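Local coordinates for glycerate dehydrogenase/glyoxylate reductase (Thermus thermophilus, PDB 2CUK) that probably reduces hydroxypyruvate to glycerate and glyoxylate to glycolate with a nicotinamide cofactor, as a member of the D-isomer specific 2-hydroxyacid dehydrogenase family, at the interface of chains A and B. Residues are numbered along the deposited sequence; one frame, centred on the assembly and turned at random. Chains: chain A/B, glycerate dehydrogenase/glyoxylate reductase.

Contact 1: the interface of chains A and B. Residues chain A 133-136, 138-139; chain B 10, 281-282, 286.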
# COMPACT_ATOMS: atom_id res chain seq x y z
N HIS A 133 16.35 13.14 4.16
CA HIS A 133 17.21 13.01 5.32
C HIS A 133 17.23 11.56 5.79
O HIS A 133 16.23 10.86 5.78
CB HIS A 133 16.67 13.92 6.42
CG HIS A 133 17.65 13.97 7.56
ND1 HIS A 133 17.76 13.00 8.50
CD2 HIS A 133 18.59 14.97 7.85
CE1 HIS A 133 18.73 13.40 9.34
NE2 HIS A 133 19.25 14.58 8.97
N PRO A 134 18.42 11.08 6.19
CA PRO A 134 18.60 9.69 6.63
C PRO A 134 17.66 9.21 7.74
O PRO A 134 17.40 8.01 7.86
CB PRO A 134 20.07 9.65 7.07
CG PRO A 134 20.71 10.68 6.17
CD PRO A 134 19.70 11.81 6.21
N GLU A 135 17.15 10.13 8.55
CA GLU A 135 16.27 9.75 9.64
C GLU A 135 14.82 10.20 9.47
O GLU A 135 14.03 10.17 10.42
CB GLU A 135 16.84 10.29 10.96
CG GLU A 135 18.29 9.84 11.22
CD GLU A 135 18.91 10.52 12.43
OE1 GLU A 135 19.01 11.77 12.44
OE2 GLU A 135 19.32 9.80 13.37
N LEU A 136 14.45 10.61 8.26
CA LEU A 136 13.09 11.06 7.99
C LEU A 136 12.09 9.94 7.74
O LEU A 136 12.29 9.11 6.85
CB LEU A 136 13.08 12.01 6.78
CG LEU A 136 11.69 12.42 6.29
CD1 LEU A 136 10.90 13.08 7.43
CD2 LEU A 136 11.82 13.38 5.11
N LEU A 138 11.26 7.13 9.27
CA LEU A 138 11.73 5.75 9.33
C LEU A 138 10.61 4.82 9.75
O LEU A 138 9.89 5.09 10.72
CB LEU A 138 12.90 5.64 10.31
CG LEU A 138 14.17 6.41 9.94
CD1 LEU A 138 15.21 6.26 11.05
CD2 LEU A 138 14.72 5.89 8.62
N GLY A 139 10.44 3.73 9.02
CA GLY A 139 9.40 2.78 9.34
C GLY A 139 9.98 1.42 9.68
O GLY A 139 11.14 1.30 10.06
N PRO B 10 21.08 7.13 11.28
CA PRO B 10 20.51 6.32 12.35
C PRO B 10 21.46 5.17 12.67
O PRO B 10 22.22 4.73 11.81
CB PRO B 10 19.19 5.83 11.74
CG PRO B 10 19.56 5.66 10.30
CD PRO B 10 20.37 6.91 10.00
N ALA B 281 13.53 4.32 3.54
CA ALA B 281 13.33 4.68 4.94
C ALA B 281 12.87 3.58 5.90
O ALA B 281 11.94 3.78 6.68
CB ALA B 281 12.39 5.89 5.03
N GLY B 282 13.49 2.42 5.81
CA GLY B 282 13.18 1.35 6.74
C GLY B 282 14.26 1.59 7.79
O GLY B 282 15.41 1.82 7.41
N ARG B 286 18.20 1.81 6.78
CA ARG B 286 19.01 3.02 6.89
C ARG B 286 20.23 2.80 7.80
O ARG B 286 21.29 3.37 7.56
CB ARG B 286 18.15 4.19 7.39
CG ARG B 286 17.18 4.75 6.33
CD ARG B 286 17.91 5.52 5.22
NE ARG B 286 17.03 5.90 4.11
CZ ARG B 286 16.09 6.84 4.17
NH1 ARG B 286 15.88 7.52 5.29
NH2 ARG B 286 15.35 7.10 3.10
O HOH W 1 13.56 9.23 4.45
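A:Gly139 and B:Ala281 join the chains backbone to backbone: the amide N of A:Gly139 donates to the carbonyl O of B:Ala281 at 2.8 Å. A:Gly139 thereby pairs with B:Gly282 in a short parallel bridge, where two residues without side chains let the two loop backbones come close. Next to it B:Arg286, in the first turn of helix 283-301, crosses A:Leu138 at a slant. Its CG meets the methyl CD2 of A:Leu138 at 3.5 Å, and the bend at chi2 (-71°) turns the guanidinium toward A:Pro134, whose carbonyl O lies in the guanidinium plane, 3.0 Å from NH1, in a weak hydrogen bond. NH1 and NH2 also both hold water 1, which passes the link on to the carbonyl O of A:Leu136, 2.7 Å away. An arginine suits this place because its methylenes pack while its planar tip serves several acceptors; CA of B:Ala281 backs one face of the guanidinium and probably limits its swing. Beyond the arginine, B:Pro10 puts its CD 3.8 Å from CG of A:Glu135, the two running antiparallel, flank to flank. In the second shell, ND1 of A:His133 accepts a hydrogen bond from the amide N of A:Glu135 at 2.9 Å and probably braces the turn that presents the carbonyl of A:Pro134. The site pins one subunit's loop against the other and probably helps to hold the dimer together.

Contact 2: the interface of chains A and B. Residues chain A 7-10, 50, 72, 286; chain B 132-135.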
# COMPACT_ATOMS: atom_id res chain seq x y z
N ARG A 7 -29.58 -0.52 -3.36
CA ARG A 7 -28.55 0.48 -3.65
C ARG A 7 -28.13 0.41 -5.11
O ARG A 7 -28.29 -0.62 -5.76
CB ARG A 7 -27.31 0.24 -2.78
CG ARG A 7 -27.53 0.38 -1.29
CD ARG A 7 -27.84 1.81 -0.87
NE ARG A 7 -27.87 1.93 0.59
CZ ARG A 7 -28.72 1.28 1.38
NH1 ARG A 7 -29.63 0.47 0.86
NH2 ARG A 7 -28.64 1.42 2.70
N THR A 8 -27.59 1.51 -5.63
CA THR A 8 -27.12 1.53 -7.01
C THR A 8 -25.86 0.68 -7.08
O THR A 8 -25.04 0.70 -6.16
CB THR A 8 -26.81 2.96 -7.47
OG1 THR A 8 -25.95 3.59 -6.52
CG2 THR A 8 -28.09 3.77 -7.61
N LEU A 9 -25.70 -0.06 -8.17
CA LEU A 9 -24.55 -0.94 -8.34
C LEU A 9 -23.69 -0.55 -9.53
O LEU A 9 -24.20 -0.02 -10.52
CB LEU A 9 -25.02 -2.39 -8.51
CG LEU A 9 -25.99 -2.96 -7.47
CD1 LEU A 9 -26.34 -4.39 -7.84
CD2 LEU A 9 -25.37 -2.90 -6.07
N PRO A 10 -22.38 -0.82 -9.46
CA PRO A 10 -21.46 -0.50 -10.54
C PRO A 10 -21.57 -1.55 -11.64
O PRO A 10 -21.85 -2.72 -11.36
CB PRO A 10 -20.11 -0.53 -9.85
CG PRO A 10 -20.28 -1.66 -8.89
CD PRO A 10 -21.66 -1.40 -8.31
N THR A 50 -28.08 -5.02 0.75
CA THR A 50 -26.68 -4.83 1.12
C THR A 50 -26.58 -5.04 2.63
O THR A 50 -27.60 -5.24 3.30
CB THR A 50 -26.18 -3.39 0.80
OG1 THR A 50 -26.92 -2.44 1.58
CG2 THR A 50 -26.35 -3.08 -0.68
N TYR A 72 -26.04 -8.93 -1.83
CA TYR A 72 -24.91 -8.30 -2.51
C TYR A 72 -23.83 -8.24 -1.44
O TYR A 72 -23.48 -7.16 -0.95
CB TYR A 72 -25.29 -6.89 -2.98
CG TYR A 72 -24.21 -6.19 -3.78
CD1 TYR A 72 -23.88 -6.63 -5.07
CD2 TYR A 72 -23.50 -5.11 -3.25
CE1 TYR A 72 -22.86 -6.01 -5.80
CE2 TYR A 72 -22.47 -4.49 -3.97
CZ TYR A 72 -22.16 -4.94 -5.24
OH TYR A 72 -21.14 -4.34 -5.95
N ARG A 286 -16.59 -5.37 -7.36
CA ARG A 286 -17.96 -4.92 -7.11
C ARG A 286 -18.90 -5.23 -8.29
O ARG A 286 -20.08 -5.50 -8.09
CB ARG A 286 -17.97 -3.42 -6.78
CG ARG A 286 -17.40 -3.08 -5.39
CD ARG A 286 -18.30 -3.57 -4.26
NE ARG A 286 -17.70 -3.39 -2.93
CZ ARG A 286 -17.54 -2.22 -2.32
NH1 ARG A 286 -17.95 -1.10 -2.90
NH2 ARG A 286 -16.98 -2.17 -1.12
N TRP B 132 -21.82 2.35 4.21
CA TRP B 132 -21.14 1.49 3.24
C TRP B 132 -21.99 1.60 1.98
O TRP B 132 -23.21 1.64 2.07
CB TRP B 132 -21.14 0.04 3.73
CG TRP B 132 -20.43 -0.90 2.81
CD1 TRP B 132 -19.11 -1.26 2.86
CD2 TRP B 132 -20.98 -1.58 1.68
NE1 TRP B 132 -18.81 -2.12 1.84
CE2 TRP B 132 -19.94 -2.33 1.09
CE3 TRP B 132 -22.26 -1.63 1.10
CZ2 TRP B 132 -20.13 -3.13 -0.04
CZ3 TRP B 132 -22.45 -2.42 -0.03
CH2 TRP B 132 -21.39 -3.16 -0.59
N HIS B 133 -21.35 1.65 0.81
CA HIS B 133 -22.11 1.73 -0.44
C HIS B 133 -21.38 0.98 -1.55
O HIS B 133 -20.16 1.01 -1.63
CB HIS B 133 -22.31 3.20 -0.85
CG HIS B 133 -23.30 3.39 -1.96
ND1 HIS B 133 -22.95 3.31 -3.29
CD2 HIS B 133 -24.61 3.69 -1.94
CE1 HIS B 133 -24.01 3.57 -4.04
NE2 HIS B 133 -25.03 3.80 -3.24
N PRO B 134 -22.13 0.29 -2.43
CA PRO B 134 -21.53 -0.47 -3.53
C PRO B 134 -20.59 0.32 -4.43
O PRO B 134 -19.65 -0.24 -4.99
CB PRO B 134 -22.75 -0.99 -4.29
CG PRO B 134 -23.78 -1.14 -3.22
CD PRO B 134 -23.59 0.13 -2.42
N GLU B 135 -20.82 1.62 -4.56
CA GLU B 135 -19.98 2.45 -5.43
C GLU B 135 -19.08 3.46 -4.72
O GLU B 135 -18.58 4.39 -5.35
CB GLU B 135 -20.86 3.18 -6.44
CG GLU B 135 -21.88 2.28 -7.12
CD GLU B 135 -22.74 3.03 -8.12
OE1 GLU B 135 -22.45 2.96 -9.33
OE2 GLU B 135 -23.70 3.70 -7.69
O HOH W 2 -25.45 3.05 1.42
O HOH W 3 -16.97 0.74 -0.91
O HOH W 4 -28.00 3.79 -3.89
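The guanidinium of A:Arg286 lies against the indole of B:Trp132, CZ2 standing 3.4 Å off the guanidinium plane, nearer its margin than its middle, while the carbonyl O of B:Pro134 and water 3 sit at its edge. In this D-2-hydroxyacid dehydrogenase the loop carrying B:Trp132 probably helps to shape the neighbouring subunit's substrate site, as the matching loop does in related glyoxylate/hydroxypyruvate reductases. The ring of A:Tyr72 carries CD2 of A:Leu9 over the centre of one face; CD2 of the tyrosine lies in the plane of the indole, at its edge, and CE2 touches CB of B:Pro134 at 3.5 Å. Its hydroxyl is anchored on the carbonyl O of A:Arg286, which probably steadies the start of helix 283-301. B:Pro134, compact and rigid, wedges between A:Tyr72, A:Leu9 and CB of A:Arg7. Its carbonyl O accepts a hydrogen bond from NH1 of A:Arg286 at 2.8 Å, well off the direction of its lone pairs. A:Thr8 holds OG1 between its backbone N and carbonyl carbon (chi1 51°), and from there the hydroxyl donates to the carboxylate OE2 of B:Glu135 at 2.5 Å, on the anti side and 31° out of the carboxylate plane. The same OG1 stands at the edge of the B:His133 imidazole. NE2 of that histidine binds water 4, which also meets the amide N of A:Thr8. Water 2 links NE of A:Arg7 to the carbonyl O of B:Trp132.

Contact 3: the interface of chains A and B. Residues chain A 120-121, 124-125, 129; chain B 260, 262, 267, 274-276.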
# COMPACT_ATOMS: atom_id res chain seq x y z
N GLY A 120 3.35 10.14 5.61
CA GLY A 120 4.28 10.77 4.69
C GLY A 120 3.60 11.65 3.65
O GLY A 120 4.11 12.72 3.30
N ALA A 121 2.45 11.19 3.15
CA ALA A 121 1.70 11.95 2.16
C ALA A 121 1.23 13.27 2.75
O ALA A 121 1.24 14.30 2.08
CB ALA A 121 0.50 11.14 1.67
N ALA A 124 4.19 15.81 3.07
CA ALA A 124 4.50 16.50 1.82
C ALA A 124 3.41 17.51 1.49
O ALA A 124 3.68 18.66 1.16
CB ALA A 124 4.64 15.50 0.69
N ARG A 125 2.16 17.06 1.58
CA ARG A 125 1.00 17.89 1.28
C ARG A 125 0.93 19.17 2.12
O ARG A 125 0.58 20.23 1.60
CB ARG A 125 -0.28 17.08 1.49
CG ARG A 125 -1.55 17.76 1.01
CD ARG A 125 -2.78 16.92 1.33
NE ARG A 125 -2.65 15.53 0.89
CZ ARG A 125 -2.61 14.48 1.71
NH1 ARG A 125 -2.70 14.66 3.02
NH2 ARG A 125 -2.49 13.26 1.22
N TRP A 129 7.82 19.04 3.93
CA TRP A 129 8.91 18.40 3.19
C TRP A 129 9.90 19.45 2.68
O TRP A 129 9.59 20.23 1.78
CB TRP A 129 8.30 17.61 2.03
CG TRP A 129 9.26 16.83 1.18
CD1 TRP A 129 10.51 16.40 1.51
CD2 TRP A 129 8.99 16.32 -0.13
NE1 TRP A 129 11.04 15.64 0.49
CE2 TRP A 129 10.12 15.58 -0.53
CE3 TRP A 129 7.90 16.42 -1.01
CZ2 TRP A 129 10.20 14.93 -1.77
CZ3 TRP A 129 7.97 15.77 -2.24
CH2 TRP A 129 9.11 15.04 -2.61
N LEU B 260 8.64 18.85 -3.89
CA LEU B 260 7.63 19.46 -4.75
C LEU B 260 6.86 20.43 -3.86
O LEU B 260 6.23 20.01 -2.89
CB LEU B 260 6.69 18.39 -5.30
CG LEU B 260 5.71 18.83 -6.40
CD1 LEU B 260 6.48 19.11 -7.67
CD2 LEU B 260 4.66 17.73 -6.64
N PRO B 262 4.20 22.71 -1.97
CA PRO B 262 2.81 22.39 -1.61
C PRO B 262 1.71 23.02 -2.48
O PRO B 262 0.58 22.53 -2.49
CB PRO B 262 2.73 22.81 -0.15
CG PRO B 262 3.68 23.96 -0.07
CD PRO B 262 4.86 23.49 -0.89
N TYR B 267 -0.69 18.10 -5.86
CA TYR B 267 -1.23 17.93 -4.51
C TYR B 267 -2.74 18.07 -4.49
O TYR B 267 -3.38 17.66 -3.52
CB TYR B 267 -0.60 18.93 -3.55
CG TYR B 267 0.83 18.60 -3.20
CD1 TYR B 267 1.15 17.43 -2.50
CD2 TYR B 267 1.88 19.43 -3.59
CE1 TYR B 267 2.46 17.10 -2.20
CE2 TYR B 267 3.20 19.12 -3.29
CZ TYR B 267 3.48 17.95 -2.59
OH TYR B 267 4.79 17.63 -2.29
N ILE B 274 1.82 11.33 -3.33
CA ILE B 274 3.22 11.71 -3.28
C ILE B 274 3.80 11.54 -1.88
O ILE B 274 3.24 12.04 -0.90
CB ILE B 274 3.42 13.20 -3.70
CG1 ILE B 274 3.23 13.36 -5.21
CG2 ILE B 274 4.82 13.67 -3.33
CD1 ILE B 274 1.84 13.11 -5.71
N THR B 275 4.89 10.79 -1.79
CA THR B 275 5.56 10.59 -0.51
C THR B 275 6.90 11.29 -0.63
O THR B 275 7.48 11.35 -1.72
CB THR B 275 5.74 9.09 -0.18
OG1 THR B 275 6.26 8.40 -1.32
CG2 THR B 275 4.41 8.48 0.22
N PRO B 276 7.42 11.83 0.48
CA PRO B 276 8.70 12.55 0.51
C PRO B 276 10.00 11.76 0.37
O PRO B 276 10.86 11.83 1.24
CB PRO B 276 8.61 13.32 1.82
CG PRO B 276 7.89 12.34 2.71
CD PRO B 276 6.79 11.81 1.81
O HOH W 5 1.47 14.10 -0.58
O HOH W 6 -0.59 20.94 -0.64
O HOH W 7 -2.82 15.35 -1.85
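A:Trp129 spreads its indole over B:Pro276, the proline of the segment leading to the family's catalytic histidine. From CB the chain leaves with CG anti to the backbone N (chi1 -178°), carrying the ring across to chain B. CG, CD1 and NE1 lie against CB of B:Pro276, which sits 3.4 Å from the centroid of the five-membered ring, while CE2 and CZ2 meet CA, 3.7 Å from the centroid of the six-membered one. Such CH-pi contact suits a broad aromatic face on a stiff proline. At the far rim CZ3 touches CG2 of B:Ile274, and CE3 meets the hydroxyl of B:Tyr267 edge-on at 3.6 Å. An alanine in place of A:Trp129 would probably leave B:Pro276 without its aromatic partner and open a gap beside B:Tyr267. That tyrosine is fixed by its OH, which donates to the carbonyl O of B:Leu260; one face of its ring lies under the backbone of A:Ala124 and A:Arg125, with CD1 3.8 Å from CA of A:Arg125, while the hydroxyl meets the small methyl of A:Ala124. No direct polar bond crosses here; waters bridge. Water 5 joins the carbonyls of A:Ala121 and B:Ile274, and water 7 lies 2.7 Å from NE of A:Arg125 and 2.9 Å from the carbonyl O of B:Tyr267.

Contacts 1 and 2 are in part symmetry twins in a two-fold interface, their C-alpha centres about 41 Å apart: residues 133-135 of one chain meet residues 10 and 286 of the other, with the chains exchanged. Contact 3 lies about 16 Å from contact 1 and 32 Å from contact 2. In chain A, helix 117-125 and the loop after it supply contact 3 and then contact 1; the same loop of chain B supplies contact 2. Because contact 3 also has its twin, each subunit both lends this segment and receives it, the reciprocal exchange expected of the dimers common in this family.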